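PDB 5BN3: V-type ATP synthase alpha chain from Nanoarchaeum equitans Kin4-M, which belongs to the alpha/beta subunit family of rotary ATP synthases as a V-type A subunit, with a P-loop nucleotide-binding domain that holds ADP in this model. Local coordinates for residues V113-P118 with E159-I164; L71-L76 with F140-I145; K153-Y158 with I168-G173. One frame throughout, in Å; residues are numbered along the deposited sequence.

Contacts 1 and 3 are partly buried antiparallel strand pairings, whereas contact 2 is buried and joins a loop to an edge strand by side-chain packing, with no hydrogen bond between its segments. Contacts 1 and 2 reach the same four-stranded sheet, contact 1 through strands 114-118 and 160-162 and contact 2 through strand 140-145; they meet where Trp-114 packs on Pro-73 and Phe-116 on Ile-144. Contact 3 belongs to a second four-stranded sheet and touches contact 1 through Pro-118 on Ile-157 and Phe-116 on Ile-168. Backbone bonds thus dominate contacts 1 and 3, while contact 2 sets a histidine and a phenylalanine ring against proline and aliphatic groups.

Contact 1 of 3, residues V113-P118 with E159-I164; sequences VWEFIP and EGNFTI
Val-113, with CG1 anti to the backbone N (chi1 176°), lays that methyl against CB of Asn-161 at 3.6 Å, at one end of an antiparallel strand pair in the barrel-sandwich domain. Strands 114-118 and 160-162 are joined by four backbone hydrogen bonds. Trp-114 and Phe-162 bond reciprocally, with Trp-114 N to Phe-162 O at 2.7 Å, and Phe-116 and Gly-160 do the same. Between them sits the non-hydrogen-bonded pair Glu-115 and Asn-161, where CA of Asn-161 approaches O of Trp-114 at 3.1 Å in a CA-H...O contact.

Trp-114, Phe-116 and Phe-162 share one face; there CB of Phe-116 packs on CD1 of Phe-162 at 4.0 Å, and Val-135 of strand 131-137 touches both Trp-114 and Phe-116. Ile-164 runs beside the Trp-114 indole, its CD1 approaching obliquely, 3.4 Å from NE1 of Trp-114. At phi 123° and psi -145° a side chain on Gly-160 would press against the carbonyl O of Glu-159, which suits glycine. The Pro-118 ring crosses the Glu-159 side chain at about a right angle, CD of Pro-118 3.7 Å from CB of Glu-159. On the other, exposed face, a water donates to OD1 of Asn-161 at 3.1 Å and, weakly, to OE1 of Glu-115.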
loop_
_atom_site.group_PDB
_atom_site.type_symbol
_atom_site.label_atom_id
_atom_site.label_comp_id
_atom_site.label_asym_id
_atom_site.label_seq_id
_atom_site.Cartn_x
_atom_site.Cartn_y
_atom_site.Cartn_z
ATOM N N VAL A 113 53.955 26.165 -6.670
ATOM C CA VAL A 113 55.011 25.894 -7.641
ATOM C C VAL A 113 55.334 24.403 -7.713
ATOM O O VAL A 113 55.727 23.796 -6.717
ATOM C CB VAL A 113 56.295 26.687 -7.321
ATOM C CG1 VAL A 113 57.397 26.318 -8.293
ATOM C CG2 VAL A 113 56.022 28.183 -7.383
ATOM N N TRP A 114 55.168 23.821 -8.896
ATOM C CA TRP A 114 55.408 22.394 -9.088
ATOM C C TRP A 114 56.721 22.135 -9.814
ATOM O O TRP A 114 57.186 22.977 -10.580
ATOM C CB TRP A 114 54.259 21.777 -9.888
ATOM C CG TRP A 114 52.926 21.967 -9.245
ATOM C CD1 TRP A 114 51.966 22.874 -9.588
ATOM C CD2 TRP A 114 52.408 21.232 -8.133
ATOM N NE1 TRP A 114 50.879 22.744 -8.757
ATOM C CE2 TRP A 114 51.124 21.739 -7.856
ATOM C CE3 TRP A 114 52.903 20.187 -7.349
ATOM C CZ2 TRP A 114 50.330 21.237 -6.824
ATOM C CZ3 TRP A 114 52.119 19.692 -6.330
ATOM C CH2 TRP A 114 50.847 20.217 -6.073
ATOM N N GLU A 115 57.315 20.968 -9.581
ATOM C CA GLU A 115 58.502 20.567 -10.334
ATOM C C GLU A 115 58.132 19.541 -11.402
ATOM O O GLU A 115 57.765 18.406 -11.089
ATOM C CB GLU A 115 59.590 20.009 -9.411
ATOM C CG GLU A 115 60.877 19.646 -10.144
ATOM C CD GLU A 115 62.054 19.442 -9.210
ATOM O OE1 GLU A 115 62.961 20.302 -9.201
ATOM O OE2 GLU A 115 62.080 18.420 -8.493
ATOM N N PHE A 116 58.231 19.952 -12.663
ATOM C CA PHE A 116 57.877 19.100 -13.792
ATOM C C PHE A 116 59.107 18.432 -14.409
ATOM O O PHE A 116 60.045 19.110 -14.833
ATOM C CB PHE A 116 57.135 19.927 -14.846
ATOM C CG PHE A 116 56.822 19.173 -16.103
ATOM C CD1 PHE A 116 55.862 18.174 -16.107
ATOM C CD2 PHE A 116 57.476 19.476 -17.288
ATOM C CE1 PHE A 116 55.565 17.482 -17.266
ATOM C CE2 PHE A 116 57.186 18.788 -18.453
ATOM C CZ PHE A 116 56.228 17.789 -18.442
ATOM N N ILE A 117 59.097 17.103 -14.451
ATOM C CA ILE A 117 60.174 16.333 -15.066
ATOM C C ILE A 117 59.664 15.664 -16.343
ATOM O O ILE A 117 58.832 14.756 -16.279
ATOM C CB ILE A 117 60.713 15.258 -14.097
ATOM C CG1 ILE A 117 61.229 15.904 -12.805
ATOM C CG2 ILE A 117 61.805 14.436 -14.761
ATOM C CD1 ILE A 117 61.642 14.904 -11.739
ATOM N N PRO A 118 60.164 16.107 -17.510
ATOM C CA PRO A 118 59.671 15.608 -18.801
ATOM C C PRO A 118 60.045 14.150 -19.051
ATOM O O PRO A 118 61.062 13.678 -18.545
ATOM C CB PRO A 118 60.373 16.517 -19.818
ATOM C CG PRO A 118 61.623 16.944 -19.137
ATOM C CD PRO A 118 61.262 17.076 -17.677
ATOM N N GLU A 159 61.353 22.001 -18.598
ATOM C CA GLU A 159 61.647 21.215 -17.408
ATOM C C GLU A 159 61.880 22.154 -16.236
ATOM O O GLU A 159 62.445 23.235 -16.409
ATOM C CB GLU A 159 62.897 20.361 -17.645
ATOM C CG GLU A 159 63.519 19.779 -16.384
ATOM C CD GLU A 159 64.782 18.990 -16.669
ATOM O OE1 GLU A 159 65.475 19.308 -17.659
ATOM O OE2 GLU A 159 65.079 18.050 -15.902
ATOM N N GLY A 160 61.434 21.754 -15.048
ATOM C CA GLY A 160 61.732 22.508 -13.847
ATOM C C GLY A 160 60.511 22.965 -13.078
ATOM O O GLY A 160 59.497 22.267 -13.021
ATOM N N ASN A 161 60.612 24.151 -12.489
ATOM C CA ASN A 161 59.566 24.660 -11.615
ATOM C C ASN A 161 58.552 25.541 -12.339
ATOM O O ASN A 161 58.916 26.541 -12.963
ATOM C CB ASN A 161 60.191 25.397 -10.428
ATOM C CG ASN A 161 61.160 24.524 -9.652
ATOM O OD1 ASN A 161 60.750 23.672 -8.860
ATOM N ND2 ASN A 161 62.451 24.727 -9.880
ATOM N N PHE A 162 57.280 25.156 -12.258
ATOM C CA PHE A 162 56.202 25.869 -12.937
ATOM C C PHE A 162 54.951 25.947 -12.069
ATOM O O PHE A 162 54.750 25.117 -11.182
ATOM C CB PHE A 162 55.829 25.161 -14.245
ATOM C CG PHE A 162 56.970 25.006 -15.204
ATOM C CD1 PHE A 162 57.783 23.884 -15.158
ATOM C CD2 PHE A 162 57.219 25.971 -16.169
ATOM C CE1 PHE A 162 58.830 23.733 -16.044
ATOM C CE2 PHE A 162 58.266 25.825 -17.061
ATOM C CZ PHE A 162 59.072 24.704 -16.998
ATOM N N THR A 163 54.111 26.945 -12.331
ATOM C CA THR A 163 52.772 26.991 -11.746
ATOM C C THR A 163 51.798 26.415 -12.767
ATOM O O THR A 163 52.179 26.158 -13.909
ATOM C CB THR A 163 52.350 28.416 -11.333
ATOM O OG1 THR A 163 52.178 29.232 -12.497
ATOM C CG2 THR A 163 53.397 29.040 -10.425
ATOM N N ILE A 164 50.544 26.228 -12.361
ATOM C CA ILE A 164 49.574 25.471 -13.154
ATOM C C ILE A 164 49.212 26.090 -14.515
ATOM O O ILE A 164 48.910 25.367 -15.467
ATOM C CB ILE A 164 48.294 25.172 -12.318
ATOM C CG1 ILE A 164 47.973 23.678 -12.338
ATOM C CG2 ILE A 164 47.102 25.983 -12.798
ATOM C CD1 ILE A 164 49.005 22.832 -11.638
HETATM O O HOH W 1 61.911 22.048 -6.493
#

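Contact 2 of 3, residues L71-L76 with F140-I145; sequences LGPGLL and FEHRII
His-142 brings its imidazole obliquely against the Gly-72 to Pro-73 peptide, with CE1 of His-142 3.4 Å from C of Gly-72. Pro-73 CD lies over one face of the imidazole, offset toward the rim and 4.1 Å above its plane, and the two side chains cross at about a right angle. The CB of His-142 points from strand 140-145 toward the loop that follows strand 68-71, and chi1 of -164° sets CG anti to the backbone N.

Two apolar meetings flank this central one. Ile-144 brings the end of its side chain, CD1, to CG of Pro-73 at 4.1 Å, again crossing it at about a right angle. Leu-76 meets Phe-140 with a single methyl: CD1 of Leu-76 stands 3.7 Å from CD2 of the Phe-140 ring and also close to CG and CB, approaching obliquely. Pro-73 packs in addition on Trp-114, so the loop lies against two strands of the same barrel-sandwich sheet.

No hydrogen bond joins the segments directly, but Glu-137 links them, OE1 to ND1 of His-142 and OE2 to N of Gly-74 and, weakly, N of Leu-76. With NE2 of His-142 also paired, to the hydroxyl of Tyr-307 in helix 293-309, the rotation of the buried imidazole is fixed, and the nearby carboxylate may favour its protonated form.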
loop_
_atom_site.group_PDB
_atom_site.type_symbol
_atom_site.label_atom_id
_atom_site.label_comp_id
_atom_site.label_asym_id
_atom_site.label_seq_id
_atom_site.Cartn_x
_atom_site.Cartn_y
_atom_site.Cartn_z
ATOM N N LEU A 71 41.757 19.108 -14.291
ATOM C CA LEU A 71 42.483 17.895 -13.932
ATOM C C LEU A 71 43.989 18.132 -13.987
ATOM O O LEU A 71 44.552 18.332 -15.063
ATOM C CB LEU A 71 42.103 16.758 -14.881
ATOM C CG LEU A 71 40.612 16.418 -14.940
ATOM C CD1 LEU A 71 40.313 15.473 -16.094
ATOM C CD2 LEU A 71 40.169 15.807 -13.626
ATOM N N GLY A 72 44.635 18.103 -12.824
ATOM C CA GLY A 72 46.074 18.288 -12.735
ATOM C C GLY A 72 46.535 18.304 -11.291
ATOM O O GLY A 72 45.759 17.973 -10.390
ATOM N N PRO A 73 47.803 18.678 -11.061
ATOM C CA PRO A 73 48.341 18.795 -9.701
ATOM C C PRO A 73 47.569 19.830 -8.889
ATOM O O PRO A 73 47.267 20.909 -9.405
ATOM C CB PRO A 73 49.775 19.281 -9.935
ATOM C CG PRO A 73 50.115 18.799 -11.307
ATOM C CD PRO A 73 48.836 18.912 -12.085
ATOM N N GLY A 74 47.248 19.499 -7.640
ATOM C CA GLY A 74 46.491 20.400 -6.788
ATOM C C GLY A 74 45.215 19.799 -6.221
ATOM O O GLY A 74 44.558 20.414 -5.380
ATOM N N LEU A 75 44.865 18.600 -6.677
ATOM C CA LEU A 75 43.655 17.920 -6.217
ATOM C C LEU A 75 43.913 17.114 -4.947
ATOM O O LEU A 75 43.095 17.110 -4.026
ATOM C CB LEU A 75 43.119 16.990 -7.310
ATOM C CG LEU A 75 42.601 17.636 -8.596
ATOM C CD1 LEU A 75 42.262 16.576 -9.631
ATOM C CD2 LEU A 75 41.382 18.486 -8.302
ATOM N N LEU A 76 45.058 16.439 -4.904
ATOM C CA LEU A 76 45.386 15.530 -3.803
ATOM C C LEU A 76 45.470 16.234 -2.449
ATOM O O LEU A 76 45.966 17.362 -2.352
ATOM C CB LEU A 76 46.691 14.781 -4.094
ATOM C CG LEU A 76 46.664 13.857 -5.313
ATOM C CD1 LEU A 76 47.998 13.150 -5.511
ATOM C CD2 LEU A 76 45.554 12.844 -5.154
ATOM N N PHE A 140 53.514 11.577 -4.234
ATOM C CA PHE A 140 52.816 10.860 -5.295
ATOM C C PHE A 140 53.338 11.269 -6.669
ATOM O O PHE A 140 53.452 12.461 -6.968
ATOM C CB PHE A 140 51.309 11.110 -5.212
ATOM C CG PHE A 140 50.506 10.296 -6.186
ATOM C CD1 PHE A 140 50.137 8.995 -5.881
ATOM C CD2 PHE A 140 50.114 10.831 -7.405
ATOM C CE1 PHE A 140 49.399 8.239 -6.774
ATOM C CE2 PHE A 140 49.375 10.079 -8.304
ATOM C CZ PHE A 140 49.018 8.782 -7.987
ATOM N N GLU A 141 53.651 10.281 -7.504
ATOM C CA GLU A 141 54.095 10.558 -8.866
ATOM C C GLU A 141 52.906 10.878 -9.774
ATOM O O GLU A 141 52.312 9.987 -10.387
ATOM C CB GLU A 141 54.900 9.386 -9.437
ATOM C CG GLU A 141 55.416 9.630 -10.850
ATOM C CD GLU A 141 56.082 8.414 -11.465
ATOM O OE1 GLU A 141 55.504 7.835 -12.409
ATOM O OE2 GLU A 141 57.189 8.046 -11.018
ATOM N N HIS A 142 52.559 12.156 -9.856
ATOM C CA HIS A 142 51.470 12.585 -10.721
ATOM C C HIS A 142 51.943 12.578 -12.167
ATOM O O HIS A 142 52.896 13.274 -12.525
ATOM C CB HIS A 142 50.994 13.982 -10.325
ATOM C CG HIS A 142 49.660 14.353 -10.896
ATOM N ND1 HIS A 142 48.667 14.935 -10.136
ATOM C CD2 HIS A 142 49.160 14.239 -12.146
ATOM C CE1 HIS A 142 47.611 15.156 -10.895
ATOM N NE2 HIS A 142 47.880 14.746 -12.120
ATOM N N ARG A 143 51.279 11.782 -12.996
ATOM C CA ARG A 143 51.645 11.678 -14.398
ATOM C C ARG A 143 50.857 12.664 -15.248
ATOM O O ARG A 143 49.627 12.611 -15.312
ATOM C CB ARG A 143 51.462 10.238 -14.884
ATOM C CG ARG A 143 52.463 9.283 -14.242
ATOM C CD ARG A 143 52.030 7.833 -14.317
ATOM N NE ARG A 143 52.928 6.971 -13.548
ATOM C CZ ARG A 143 52.686 5.696 -13.257
ATOM N NH1 ARG A 143 51.566 5.118 -13.666
ATOM N NH2 ARG A 143 53.562 5.000 -12.550
ATOM N N ILE A 144 51.579 13.581 -15.884
ATOM C CA ILE A 144 50.953 14.586 -16.730
ATOM C C ILE A 144 50.597 13.957 -18.070
ATOM O O ILE A 144 51.461 13.758 -18.924
ATOM C CB ILE A 144 51.870 15.806 -16.936
ATOM C CG1 ILE A 144 52.402 16.296 -15.586
ATOM C CG2 ILE A 144 51.128 16.921 -17.663
ATOM C CD1 ILE A 144 51.313 16.665 -14.584
ATOM N N ILE A 145 49.322 13.623 -18.238
ATOM C CA ILE A 145 48.846 13.037 -19.480
ATOM C C ILE A 145 48.200 14.111 -20.344
ATOM O O ILE A 145 47.353 14.875 -19.875
ATOM C CB ILE A 145 47.860 11.873 -19.226
ATOM C CG1 ILE A 145 46.762 12.295 -18.247
ATOM C CG2 ILE A 145 48.601 10.658 -18.679
ATOM C CD1 ILE A 145 45.684 11.246 -18.058
#

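Contact 3 of 3, residues K153-Y158 with I168-G173; sequences KIEEIY and IAIVNG
Glu-155 reaches across to the turn after strand 169-171, where its OE1 accepts a hydrogen bond from N of Gly-173 at 3.0 Å. The donor stands above the carboxylate plane, 52° out of it. Chi1 of -54° sets CG of Glu-155 anti to the carbonyl carbon, and from there the extended chain crosses the side chain of Ile-170 at about a right angle, with OE1 of Glu-155 3.5 Å from CG2 of Ile-170.

The pairing is antiparallel and interrupted by a classic beta bulge, in which Glu-155 and Glu-156 both face Ile-170. One acceptor serves both: O of Ile-170 takes N of Glu-155 at 2.9 Å and, weakly, N of Glu-156 at 3.4 Å. In return, N of Ile-170 donates to O of Glu-156 at 2.7 Å. Farther along, N of Tyr-158 gives a nearly straight bond to O of Ile-168 (2.8 Å, 177° at the hydrogen). By contrast, N of Asn-172 is buried by the contact without a partner in the model.

Ile-157 and Ala-169 pack CG1 on CB at 4.0 Å, on the face that also carries Ile-154 and Val-171. Strand 131-137 meets this face through Ile-132, while strands 125-126 and 174-176 flank the pair on either side within its four-stranded sheet.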
loop_
_atom_site.group_PDB
_atom_site.type_symbol
_atom_site.label_atom_id
_atom_site.label_comp_id
_atom_site.label_asym_id
_atom_site.label_seq_id
_atom_site.Cartn_x
_atom_site.Cartn_y
_atom_site.Cartn_z
ATOM N N LYS A 153 53.788 16.538 -33.118
ATOM C CA LYS A 153 55.194 16.558 -32.747
ATOM C C LYS A 153 55.473 17.584 -31.659
ATOM O O LYS A 153 54.918 18.686 -31.663
ATOM C CB LYS A 153 56.063 16.833 -33.974
ATOM C CG LYS A 153 57.270 15.920 -34.073
ATOM C CD LYS A 153 57.764 15.811 -35.505
ATOM C CE LYS A 153 58.669 14.604 -35.669
ATOM N NZ LYS A 153 59.131 14.434 -37.070
ATOM N N ILE A 154 56.334 17.207 -30.722
ATOM C CA ILE A 154 56.751 18.112 -29.663
ATOM C C ILE A 154 57.744 19.124 -30.216
ATOM O O ILE A 154 58.902 18.796 -30.480
ATOM C CB ILE A 154 57.372 17.337 -28.495
ATOM C CG1 ILE A 154 56.327 16.386 -27.911
ATOM C CG2 ILE A 154 57.874 18.290 -27.427
ATOM C CD1 ILE A 154 56.864 15.466 -26.866
ATOM N N GLU A 155 57.275 20.353 -30.407
ATOM C CA GLU A 155 58.097 21.411 -30.976
ATOM C C GLU A 155 58.925 22.072 -29.881
ATOM O O GLU A 155 59.964 22.678 -30.149
ATOM C CB GLU A 155 57.207 22.444 -31.674
ATOM C CG GLU A 155 56.259 21.840 -32.705
ATOM C CD GLU A 155 55.314 22.864 -33.310
ATOM O OE1 GLU A 155 54.896 23.793 -32.587
ATOM O OE2 GLU A 155 54.991 22.737 -34.510
ATOM N N GLU A 156 58.454 21.934 -28.646
ATOM C CA GLU A 156 59.113 22.520 -27.489
ATOM C C GLU A 156 58.632 21.808 -26.229
ATOM O O GLU A 156 57.439 21.538 -26.088
ATOM C CB GLU A 156 58.767 24.007 -27.396
ATOM C CG GLU A 156 59.923 24.895 -26.993
ATOM C CD GLU A 156 60.871 25.167 -28.139
ATOM O OE1 GLU A 156 60.400 25.328 -29.285
ATOM O OE2 GLU A 156 62.090 25.227 -27.895
ATOM N N ILE A 157 59.554 21.490 -25.325
ATOM C CA ILE A 157 59.174 20.941 -24.024
ATOM C C ILE A 157 60.155 21.370 -22.937
ATOM O O ILE A 157 61.372 21.249 -23.093
ATOM C CB ILE A 157 59.000 19.397 -24.051
ATOM C CG1 ILE A 157 58.569 18.883 -22.673
ATOM C CG2 ILE A 157 60.271 18.706 -24.522
ATOM C CD1 ILE A 157 58.228 17.408 -22.645
ATOM N N TYR A 158 59.614 21.883 -21.838
ATOM C CA TYR A 158 60.437 22.465 -20.786
ATOM C C TYR A 158 60.574 21.549 -19.575
ATOM O O TYR A 158 59.992 20.462 -19.530
ATOM C CB TYR A 158 59.864 23.822 -20.378
ATOM C CG TYR A 158 59.651 24.739 -21.557
ATOM C CD1 TYR A 158 60.664 24.958 -22.479
ATOM C CD2 TYR A 158 58.433 25.365 -21.764
ATOM C CE1 TYR A 158 60.474 25.789 -23.561
ATOM C CE2 TYR A 158 58.233 26.196 -22.847
ATOM C CZ TYR A 158 59.258 26.404 -23.741
ATOM O OH TYR A 158 59.066 27.231 -24.821
ATOM N N ILE A 168 54.247 24.174 -20.496
ATOM C CA ILE A 168 55.346 23.250 -20.226
ATOM C C ILE A 168 55.811 22.558 -21.502
ATOM O O ILE A 168 56.865 21.921 -21.528
ATOM C CB ILE A 168 54.957 22.188 -19.177
ATOM C CG1 ILE A 168 53.636 21.516 -19.547
ATOM C CG2 ILE A 168 54.848 22.814 -17.802
ATOM C CD1 ILE A 168 53.780 20.066 -19.931
ATOM N N ALA A 169 55.008 22.686 -22.554
ATOM C CA ALA A 169 55.331 22.108 -23.853
ATOM C C ALA A 169 54.467 22.710 -24.953
ATOM O O ALA A 169 53.416 23.291 -24.678
ATOM C CB ALA A 169 55.166 20.601 -23.822
ATOM N N ILE A 170 54.912 22.566 -26.197
ATOM C CA ILE A 170 54.147 23.043 -27.344
ATOM C C ILE A 170 54.054 21.949 -28.405
ATOM O O ILE A 170 55.074 21.417 -28.850
ATOM C CB ILE A 170 54.769 24.323 -27.943
ATOM C CG1 ILE A 170 54.594 25.493 -26.970
ATOM C CG2 ILE A 170 54.133 24.659 -29.284
ATOM C CD1 ILE A 170 55.479 26.684 -27.265
ATOM N N VAL A 171 52.826 21.604 -28.789
ATOM C CA VAL A 171 52.580 20.556 -29.778
ATOM C C VAL A 171 51.711 21.101 -30.909
ATOM O O VAL A 171 50.604 21.586 -30.663
ATOM C CB VAL A 171 51.869 19.340 -29.145
ATOM C CG1 VAL A 171 51.787 18.191 -30.137
ATOM C CG2 VAL A 171 52.593 18.894 -27.889
ATOM N N ASN A 172 52.213 21.015 -32.141
ATOM C CA ASN A 172 51.522 21.556 -33.316
ATOM C C ASN A 172 51.045 22.994 -33.124
ATOM O O ASN A 172 49.934 23.352 -33.519
ATOM C CB ASN A 172 50.356 20.656 -33.741
ATOM C CG ASN A 172 50.740 19.682 -34.841
ATOM O OD1 ASN A 172 51.881 19.220 -34.912
ATOM N ND2 ASN A 172 49.789 19.372 -35.713
ATOM N N GLY A 173 51.893 23.807 -32.504
ATOM C CA GLY A 173 51.569 25.196 -32.243
ATOM C C GLY A 173 50.602 25.394 -31.090
ATOM O O GLY A 173 50.132 26.508 -30.862
#